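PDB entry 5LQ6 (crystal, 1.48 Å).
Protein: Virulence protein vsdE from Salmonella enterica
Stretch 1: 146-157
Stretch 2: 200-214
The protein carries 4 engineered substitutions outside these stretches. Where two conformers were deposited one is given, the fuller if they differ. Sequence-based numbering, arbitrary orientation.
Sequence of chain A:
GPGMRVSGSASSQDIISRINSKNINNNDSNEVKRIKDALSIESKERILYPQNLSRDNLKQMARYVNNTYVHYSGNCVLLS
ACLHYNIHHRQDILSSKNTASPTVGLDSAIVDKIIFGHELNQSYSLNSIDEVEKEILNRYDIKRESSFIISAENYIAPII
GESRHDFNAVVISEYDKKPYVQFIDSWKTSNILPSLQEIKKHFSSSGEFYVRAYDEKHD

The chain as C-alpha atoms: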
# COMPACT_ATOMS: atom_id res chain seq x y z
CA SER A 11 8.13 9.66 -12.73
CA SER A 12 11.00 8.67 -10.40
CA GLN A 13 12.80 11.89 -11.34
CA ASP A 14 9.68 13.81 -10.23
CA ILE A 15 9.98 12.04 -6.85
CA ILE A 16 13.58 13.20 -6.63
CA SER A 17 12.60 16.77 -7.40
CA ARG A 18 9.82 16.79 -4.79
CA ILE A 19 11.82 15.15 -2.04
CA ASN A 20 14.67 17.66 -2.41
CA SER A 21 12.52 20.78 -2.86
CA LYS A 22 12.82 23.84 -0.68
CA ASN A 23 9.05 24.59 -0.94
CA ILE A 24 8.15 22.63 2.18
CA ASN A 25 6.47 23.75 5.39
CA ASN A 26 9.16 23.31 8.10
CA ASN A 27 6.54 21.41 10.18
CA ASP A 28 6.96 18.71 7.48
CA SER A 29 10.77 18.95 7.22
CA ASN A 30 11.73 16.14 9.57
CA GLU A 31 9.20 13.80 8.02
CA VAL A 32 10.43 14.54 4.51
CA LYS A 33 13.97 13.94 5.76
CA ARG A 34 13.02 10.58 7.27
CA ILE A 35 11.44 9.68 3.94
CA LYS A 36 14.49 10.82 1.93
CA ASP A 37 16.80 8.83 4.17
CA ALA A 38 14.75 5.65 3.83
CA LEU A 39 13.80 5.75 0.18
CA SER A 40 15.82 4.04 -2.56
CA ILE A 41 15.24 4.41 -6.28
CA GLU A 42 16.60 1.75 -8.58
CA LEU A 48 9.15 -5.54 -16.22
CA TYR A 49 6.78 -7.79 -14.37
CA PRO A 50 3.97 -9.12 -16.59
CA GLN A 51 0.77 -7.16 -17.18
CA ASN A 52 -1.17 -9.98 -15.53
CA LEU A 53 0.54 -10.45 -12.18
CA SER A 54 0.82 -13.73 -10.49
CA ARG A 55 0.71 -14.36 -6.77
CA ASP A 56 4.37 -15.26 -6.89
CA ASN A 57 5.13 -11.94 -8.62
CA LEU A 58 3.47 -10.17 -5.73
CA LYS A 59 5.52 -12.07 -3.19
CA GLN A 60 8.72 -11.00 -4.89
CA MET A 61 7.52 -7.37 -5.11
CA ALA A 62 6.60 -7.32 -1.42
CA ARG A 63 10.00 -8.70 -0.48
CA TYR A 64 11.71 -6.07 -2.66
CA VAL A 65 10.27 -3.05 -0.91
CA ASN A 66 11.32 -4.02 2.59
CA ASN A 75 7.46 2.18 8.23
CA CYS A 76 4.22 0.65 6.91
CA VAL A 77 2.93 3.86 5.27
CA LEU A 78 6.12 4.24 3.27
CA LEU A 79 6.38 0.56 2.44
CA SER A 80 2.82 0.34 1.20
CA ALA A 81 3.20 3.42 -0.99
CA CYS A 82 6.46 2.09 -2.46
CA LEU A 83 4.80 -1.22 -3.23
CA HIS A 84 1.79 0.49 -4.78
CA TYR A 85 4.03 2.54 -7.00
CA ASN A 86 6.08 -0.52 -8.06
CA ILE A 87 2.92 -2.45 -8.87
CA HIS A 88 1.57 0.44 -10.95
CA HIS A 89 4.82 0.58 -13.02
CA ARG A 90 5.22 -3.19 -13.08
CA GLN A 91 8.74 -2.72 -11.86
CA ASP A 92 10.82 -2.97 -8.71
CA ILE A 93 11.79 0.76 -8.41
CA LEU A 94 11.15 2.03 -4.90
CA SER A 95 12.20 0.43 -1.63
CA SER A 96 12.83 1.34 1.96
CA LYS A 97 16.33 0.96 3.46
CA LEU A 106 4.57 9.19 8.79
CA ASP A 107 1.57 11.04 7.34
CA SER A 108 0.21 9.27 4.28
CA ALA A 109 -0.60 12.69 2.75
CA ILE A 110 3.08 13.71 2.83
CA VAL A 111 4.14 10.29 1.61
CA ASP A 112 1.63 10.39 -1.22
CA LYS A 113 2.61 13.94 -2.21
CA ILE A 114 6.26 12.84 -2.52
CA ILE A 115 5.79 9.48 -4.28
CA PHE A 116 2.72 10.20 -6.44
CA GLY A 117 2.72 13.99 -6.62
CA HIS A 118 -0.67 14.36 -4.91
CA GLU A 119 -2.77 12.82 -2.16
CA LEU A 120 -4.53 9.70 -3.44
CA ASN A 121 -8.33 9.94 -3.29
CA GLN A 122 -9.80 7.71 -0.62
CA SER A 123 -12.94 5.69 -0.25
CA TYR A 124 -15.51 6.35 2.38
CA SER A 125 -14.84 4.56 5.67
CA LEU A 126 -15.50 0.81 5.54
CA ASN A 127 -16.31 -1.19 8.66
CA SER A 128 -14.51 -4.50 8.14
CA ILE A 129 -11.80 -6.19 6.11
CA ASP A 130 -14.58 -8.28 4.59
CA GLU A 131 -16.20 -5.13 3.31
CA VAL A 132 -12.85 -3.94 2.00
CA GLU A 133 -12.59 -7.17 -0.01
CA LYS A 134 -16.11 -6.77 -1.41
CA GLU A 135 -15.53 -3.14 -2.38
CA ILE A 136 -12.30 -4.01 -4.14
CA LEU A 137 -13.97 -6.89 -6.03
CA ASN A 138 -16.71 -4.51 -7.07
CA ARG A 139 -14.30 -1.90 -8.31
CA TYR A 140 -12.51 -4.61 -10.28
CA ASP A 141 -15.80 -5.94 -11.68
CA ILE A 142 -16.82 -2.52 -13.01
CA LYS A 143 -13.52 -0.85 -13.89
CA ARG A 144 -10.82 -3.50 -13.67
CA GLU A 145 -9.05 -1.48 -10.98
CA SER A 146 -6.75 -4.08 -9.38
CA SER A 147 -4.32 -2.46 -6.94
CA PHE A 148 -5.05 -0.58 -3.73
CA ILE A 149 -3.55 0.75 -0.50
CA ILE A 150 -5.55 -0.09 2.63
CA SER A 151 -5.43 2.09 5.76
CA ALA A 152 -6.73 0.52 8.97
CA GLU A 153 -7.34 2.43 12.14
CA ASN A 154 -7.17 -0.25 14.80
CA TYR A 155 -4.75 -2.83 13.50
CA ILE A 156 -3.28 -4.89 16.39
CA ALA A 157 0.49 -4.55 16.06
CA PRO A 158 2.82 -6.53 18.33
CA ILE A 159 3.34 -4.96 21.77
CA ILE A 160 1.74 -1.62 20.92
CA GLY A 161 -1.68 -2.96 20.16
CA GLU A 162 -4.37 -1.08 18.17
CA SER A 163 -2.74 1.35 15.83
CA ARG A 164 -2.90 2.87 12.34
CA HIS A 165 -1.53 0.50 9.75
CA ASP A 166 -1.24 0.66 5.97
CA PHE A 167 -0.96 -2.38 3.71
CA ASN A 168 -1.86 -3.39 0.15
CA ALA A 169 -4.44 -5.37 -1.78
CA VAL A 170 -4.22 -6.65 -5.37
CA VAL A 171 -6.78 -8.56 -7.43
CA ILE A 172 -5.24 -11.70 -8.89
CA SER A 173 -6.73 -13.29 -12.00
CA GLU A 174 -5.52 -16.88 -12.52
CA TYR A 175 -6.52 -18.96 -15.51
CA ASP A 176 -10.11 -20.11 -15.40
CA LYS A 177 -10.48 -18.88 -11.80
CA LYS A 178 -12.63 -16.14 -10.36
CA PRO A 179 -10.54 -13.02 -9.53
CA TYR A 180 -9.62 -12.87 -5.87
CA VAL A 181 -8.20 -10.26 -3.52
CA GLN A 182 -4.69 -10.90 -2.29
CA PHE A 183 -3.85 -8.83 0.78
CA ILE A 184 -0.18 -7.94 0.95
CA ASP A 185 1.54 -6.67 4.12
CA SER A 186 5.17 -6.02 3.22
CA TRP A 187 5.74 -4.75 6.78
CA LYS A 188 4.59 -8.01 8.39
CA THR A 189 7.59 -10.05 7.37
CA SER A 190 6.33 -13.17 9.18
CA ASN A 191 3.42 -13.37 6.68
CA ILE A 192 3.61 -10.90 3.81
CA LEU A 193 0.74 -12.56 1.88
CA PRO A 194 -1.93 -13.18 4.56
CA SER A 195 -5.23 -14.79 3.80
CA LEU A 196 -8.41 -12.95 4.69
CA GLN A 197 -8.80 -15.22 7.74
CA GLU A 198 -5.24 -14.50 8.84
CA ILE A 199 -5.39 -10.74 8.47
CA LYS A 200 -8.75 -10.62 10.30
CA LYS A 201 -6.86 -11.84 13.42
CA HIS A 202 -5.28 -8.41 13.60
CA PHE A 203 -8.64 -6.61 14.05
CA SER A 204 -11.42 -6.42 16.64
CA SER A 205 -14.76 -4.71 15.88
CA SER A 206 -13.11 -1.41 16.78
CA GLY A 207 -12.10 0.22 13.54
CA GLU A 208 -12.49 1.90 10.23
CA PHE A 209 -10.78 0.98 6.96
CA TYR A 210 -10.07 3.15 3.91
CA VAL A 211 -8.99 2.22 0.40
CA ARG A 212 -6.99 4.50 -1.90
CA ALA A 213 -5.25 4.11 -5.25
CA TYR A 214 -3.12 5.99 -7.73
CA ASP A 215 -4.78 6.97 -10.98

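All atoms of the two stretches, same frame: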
# COMPACT_ATOMS: atom_id res chain seq x y z
N SER A 146 -7.29 -2.85 -9.96
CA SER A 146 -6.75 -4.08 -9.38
C SER A 146 -5.74 -3.91 -8.28
O SER A 146 -5.28 -4.91 -7.74
CB SER A 146 -6.15 -4.99 -10.42
OG SER A 146 -5.10 -4.29 -11.08
N SER A 147 -5.34 -2.69 -7.95
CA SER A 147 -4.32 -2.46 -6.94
C SER A 147 -4.66 -1.30 -6.02
O SER A 147 -5.04 -0.20 -6.49
CB SER A 147 -3.00 -2.20 -7.63
OG SER A 147 -1.97 -1.92 -6.67
N PHE A 148 -4.56 -1.52 -4.71
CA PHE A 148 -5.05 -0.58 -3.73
C PHE A 148 -4.14 -0.52 -2.51
O PHE A 148 -3.45 -1.49 -2.21
CB PHE A 148 -6.45 -0.94 -3.26
CG PHE A 148 -7.46 -1.11 -4.38
CD1 PHE A 148 -7.55 -2.33 -5.04
CD2 PHE A 148 -8.19 -0.01 -4.80
CE1 PHE A 148 -8.43 -2.46 -6.11
CE2 PHE A 148 -9.08 -0.17 -5.88
CZ PHE A 148 -9.14 -1.40 -6.49
N ILE A 149 -4.17 0.61 -1.82
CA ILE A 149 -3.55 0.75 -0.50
C ILE A 149 -4.69 0.76 0.52
O ILE A 149 -5.67 1.49 0.33
CB ILE A 149 -2.68 2.00 -0.32
CG1 ILE A 149 -1.59 2.08 -1.39
CG2 ILE A 149 -2.06 2.04 1.06
CD1 ILE A 149 -0.82 3.42 -1.41
N ILE A 150 -4.53 -0.03 1.58
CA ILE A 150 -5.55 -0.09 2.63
C ILE A 150 -5.01 0.61 3.84
O ILE A 150 -3.85 0.37 4.24
CB ILE A 150 -5.90 -1.53 3.00
CG1 ILE A 150 -6.05 -2.41 1.77
CG2 ILE A 150 -7.11 -1.58 3.93
CD1 ILE A 150 -7.12 -2.02 0.85
N SER A 151 -5.79 1.45 4.49
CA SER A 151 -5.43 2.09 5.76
C SER A 151 -6.43 1.62 6.81
O SER A 151 -7.65 1.77 6.62
CB SER A 151 -5.49 3.61 5.63
OG SER A 151 -4.55 4.10 4.73
N ALA A 152 -5.92 1.01 7.87
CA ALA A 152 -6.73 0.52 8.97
C ALA A 152 -6.47 1.36 10.20
O ALA A 152 -5.34 1.72 10.52
CB ALA A 152 -6.43 -0.90 9.23
N GLU A 153 -7.53 1.68 10.92
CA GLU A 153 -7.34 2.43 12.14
C GLU A 153 -6.93 1.67 13.37
O GLU A 153 -6.25 2.22 14.22
CB GLU A 153 -8.60 3.25 12.42
CG GLU A 153 -8.65 4.48 11.52
CD GLU A 153 -7.96 5.71 12.10
OE1 GLU A 153 -6.89 5.56 12.76
OE2 GLU A 153 -8.51 6.82 11.89
N ASN A 154 -7.38 0.47 13.52
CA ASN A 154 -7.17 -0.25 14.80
C ASN A 154 -6.57 -1.61 14.57
O ASN A 154 -6.98 -2.63 15.10
CB ASN A 154 -8.50 -0.33 15.56
CG ASN A 154 -8.87 1.00 16.24
OD1 ASN A 154 -8.05 1.59 16.92
ND2 ASN A 154 -10.07 1.46 16.03
N TYR A 155 -5.53 -1.62 13.74
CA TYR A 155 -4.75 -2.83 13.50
C TYR A 155 -3.96 -3.20 14.77
O TYR A 155 -3.32 -2.34 15.34
CB TYR A 155 -3.78 -2.57 12.36
CG TYR A 155 -2.82 -3.70 12.00
CD1 TYR A 155 -3.19 -4.71 11.15
CD2 TYR A 155 -1.53 -3.74 12.55
CE1 TYR A 155 -2.29 -5.73 10.82
CE2 TYR A 155 -0.64 -4.75 12.26
CZ TYR A 155 -1.01 -5.74 11.40
OH TYR A 155 -0.13 -6.78 11.09
N ILE A 156 -3.98 -4.48 15.18
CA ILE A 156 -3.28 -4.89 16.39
C ILE A 156 -1.84 -5.23 16.03
O ILE A 156 -1.56 -6.32 15.46
CB ILE A 156 -4.05 -6.04 17.06
CG1 ILE A 156 -5.48 -5.62 17.36
CG2 ILE A 156 -3.27 -6.54 18.27
CD1 ILE A 156 -6.36 -6.80 17.69
N ALA A 157 -0.90 -4.33 16.30
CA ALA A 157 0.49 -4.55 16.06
C ALA A 157 1.11 -5.20 17.31
O ALA A 157 0.61 -4.96 18.45
CB ALA A 157 1.18 -3.27 15.73
N LYS A 200 -7.63 -10.92 9.38
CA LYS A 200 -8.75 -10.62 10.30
C LYS A 200 -8.35 -10.79 11.76
O LYS A 200 -8.94 -10.12 12.63
CB LYS A 200 -9.97 -11.50 10.02
CG LYS A 200 -10.75 -11.11 8.79
CD LYS A 200 -12.04 -11.88 8.60
CE LYS A 200 -13.09 -11.38 9.58
NZ LYS A 200 -14.41 -11.93 9.22
N LYS A 201 -7.38 -11.65 12.05
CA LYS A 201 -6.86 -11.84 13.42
C LYS A 201 -6.30 -10.58 14.00
O LYS A 201 -6.26 -10.44 15.21
CB LYS A 201 -5.76 -12.92 13.46
CG LYS A 201 -6.20 -14.30 13.00
CD LYS A 201 -7.41 -14.83 13.69
CE LYS A 201 -7.69 -16.28 13.24
NZ LYS A 201 -6.44 -17.03 12.87
N HIS A 202 -5.90 -9.64 13.15
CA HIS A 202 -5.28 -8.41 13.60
C HIS A 202 -6.30 -7.30 13.83
O HIS A 202 -5.89 -6.17 14.14
CB HIS A 202 -4.22 -7.93 12.63
CG HIS A 202 -3.20 -8.95 12.33
ND1 HIS A 202 -2.45 -9.53 13.33
CD2 HIS A 202 -2.77 -9.49 11.17
CE1 HIS A 202 -1.63 -10.41 12.79
NE2 HIS A 202 -1.80 -10.39 11.49
N PHE A 203 -7.59 -7.61 13.74
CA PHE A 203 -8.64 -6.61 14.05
C PHE A 203 -9.66 -7.13 15.04
O PHE A 203 -10.02 -8.29 15.01
CB PHE A 203 -9.32 -6.18 12.75
CG PHE A 203 -8.37 -5.61 11.76
CD1 PHE A 203 -7.92 -4.30 11.89
CD2 PHE A 203 -7.93 -6.38 10.72
CE1 PHE A 203 -7.07 -3.78 10.97
CE2 PHE A 203 -7.02 -5.85 9.79
CZ PHE A 203 -6.57 -4.57 9.96
N SER A 204 -10.11 -6.25 15.95
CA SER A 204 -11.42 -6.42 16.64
C SER A 204 -12.47 -5.57 15.90
O SER A 204 -12.21 -4.99 14.83
CB SER A 204 -11.35 -5.95 18.09
OG SER A 204 -11.54 -4.55 18.16
N SER A 205 -13.67 -5.49 16.48
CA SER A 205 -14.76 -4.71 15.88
C SER A 205 -14.45 -3.21 15.89
O SER A 205 -14.98 -2.45 15.10
CB SER A 205 -16.10 -4.98 16.62
OG SER A 205 -16.31 -6.38 16.80
N SER A 206 -13.61 -2.77 16.81
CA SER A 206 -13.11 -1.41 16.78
C SER A 206 -12.45 -1.23 15.43
O SER A 206 -11.59 -2.02 15.07
CB SER A 206 -12.10 -1.16 17.90
OG SER A 206 -10.88 -1.88 17.69
N GLY A 207 -12.89 -0.24 14.66
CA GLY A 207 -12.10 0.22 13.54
C GLY A 207 -12.72 0.46 12.18
O GLY A 207 -13.57 -0.32 11.69
N GLU A 208 -12.22 1.54 11.58
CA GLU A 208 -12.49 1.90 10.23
C GLU A 208 -11.33 1.40 9.29
O GLU A 208 -10.19 1.12 9.68
CB GLU A 208 -12.55 3.42 10.11
CG GLU A 208 -13.31 4.20 11.17
CD GLU A 208 -12.73 5.60 11.31
OE1 GLU A 208 -12.63 6.30 10.29
OE2 GLU A 208 -12.36 6.00 12.44
N PHE A 209 -11.69 1.27 8.03
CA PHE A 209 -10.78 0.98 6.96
C PHE A 209 -11.03 1.98 5.83
O PHE A 209 -12.15 2.38 5.57
CB PHE A 209 -11.04 -0.42 6.42
CG PHE A 209 -10.80 -1.52 7.42
CD1 PHE A 209 -11.74 -1.79 8.37
CD2 PHE A 209 -9.61 -2.24 7.41
CE1 PHE A 209 -11.56 -2.78 9.32
CE2 PHE A 209 -9.43 -3.28 8.37
CZ PHE A 209 -10.40 -3.50 9.32
N TYR A 210 -9.97 2.30 5.09
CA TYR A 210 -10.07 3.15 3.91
C TYR A 210 -9.23 2.56 2.82
O TYR A 210 -8.24 1.94 3.10
CB TYR A 210 -9.53 4.56 4.18
CG TYR A 210 -10.27 5.30 5.24
CD1 TYR A 210 -10.00 5.09 6.57
CD2 TYR A 210 -11.28 6.14 4.90
CE1 TYR A 210 -10.70 5.76 7.58
CE2 TYR A 210 -11.99 6.83 5.89
CZ TYR A 210 -11.70 6.61 7.21
OH TYR A 210 -12.42 7.29 8.18
N VAL A 211 -9.68 2.72 1.57
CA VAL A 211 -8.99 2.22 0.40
C VAL A 211 -8.61 3.41 -0.46
O VAL A 211 -9.42 4.31 -0.64
CB VAL A 211 -9.93 1.28 -0.38
CG1 VAL A 211 -9.22 0.62 -1.56
CG2 VAL A 211 -10.52 0.22 0.56
N ARG A 212 -7.38 3.45 -0.96
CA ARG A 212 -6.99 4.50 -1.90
C ARG A 212 -6.13 3.88 -3.01
O ARG A 212 -5.60 2.78 -2.86
CB ARG A 212 -6.27 5.66 -1.22
CG ARG A 212 -4.89 5.38 -0.70
CD ARG A 212 -4.45 6.56 0.21
NE ARG A 212 -2.99 6.69 0.33
CZ ARG A 212 -2.22 5.99 1.17
NH1 ARG A 212 -2.71 5.13 2.02
NH2 ARG A 212 -0.91 6.21 1.18
N ALA A 213 -6.00 4.60 -4.11
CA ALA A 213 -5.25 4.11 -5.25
C ALA A 213 -4.82 5.23 -6.16
O ALA A 213 -5.54 6.24 -6.28
CB ALA A 213 -6.03 3.10 -6.01
N TYR A 214 -3.68 5.04 -6.78
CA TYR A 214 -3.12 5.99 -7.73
C TYR A 214 -3.78 5.79 -9.06
O TYR A 214 -3.85 4.68 -9.53
CB TYR A 214 -1.60 5.74 -7.86
CG TYR A 214 -0.88 6.61 -8.87
CD1 TYR A 214 -0.94 7.99 -8.79
CD2 TYR A 214 -0.12 6.03 -9.87
CE1 TYR A 214 -0.24 8.79 -9.70
CE2 TYR A 214 0.57 6.81 -10.78
CZ TYR A 214 0.48 8.19 -10.70
OH TYR A 214 1.16 8.95 -11.65
O HOH W 1 -5.51 3.95 2.16
O HOH W 2 -9.44 -0.97 11.80
O HOH W 3 -9.19 -3.81 16.17
O HOH W 4 -2.17 -8.92 15.97

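Strands 147-152 and 209-212 pair antiparallel, their N-to-C directions 159° apart. Backbone hydrogen bonds are the main polar link. Ile149 N donates to Arg212 O at 2.8 Å, and Arg212 N returns a bond to Ile149 O at 2.9 Å. Two residues on, Ser151 N donates to Tyr210 O at 2.9 Å and Tyr210 N to Ser151 O at 2.8 Å. Past this ladder, Glu153 N reaches Glu208 O at 3.0 Å. The first stretch then turns a corner at Glu153 and Asn154. Beyond it, Ile156 N bonds to His202 O at 2.8 Å, in the type I turn from Lys200 to Phe203.

Waters add further links between the stretches. Water 1 donates to Ile149 O (3.1 Å) and Ser151 OG (2.7 Å) and accepts from Arg212 NH1 (3.0 Å). Water 2 joins Asn154 N (3.0 Å) to Glu208 O (3.1 Å), so Glu208 O serves both corner residues, Glu153 directly and Asn154 through the water. Water 3 links Asn154 O (2.7 Å) to Ser204 N (2.6 Å). Water 4 lies 2.7 Å from both Ile156 O and His202 ND1.

Side chains alternate between the faces of the sheet. Ile149, Ser151, Tyr210 and Arg212 share one face. The Arg212 guanidinium lies with one face over Ile149 CD1, so a charged group covers an aliphatic one. Its NH1 comes within 3.3 Å of Ile149 CG2. Ser151 OG lies at the guanidinium edge, 3.4 Å from Arg212 NH1, and water 1 binds both atoms. Tyr210 OH donates a very short bond, 2.3 Å, to Glu208 OE1. Glu208 OE2 lies 4.0 Å from Glu153 OE2, a like-charge approach near the partly exposed corner.

Ile150, Ala152, Phe209 and Val211 share the other face, and all four are buried. Ile150 CD1 meets Val211 CG2 at 4.1 Å. The small Ala152 CB touches two rings, 3.4 Å from Phe203 CE1 and 3.9 Å from Phe209 CD2. At the start of the strand, Phe148 CD2 packs 3.5 Å from Val211 CG1 and 4.0 Å from Ala213 CB.

Aromatic rings pack beyond the corner. The edge of Tyr155 points toward the face of Phe203, with Tyr155 CD1 3.6 Å from Phe203 CZ. Tyr155 CE1 also touches His202 CB at 3.4 Å, and its hydroxyl lies over one face of the His202 ring.

Gly207 suits its tight place beside Asn154. An ideal CB there would lie 3.4 Å from Asn154 CB, and the backbone angles themselves call for glycine. Together the stretches bury 1046 Å².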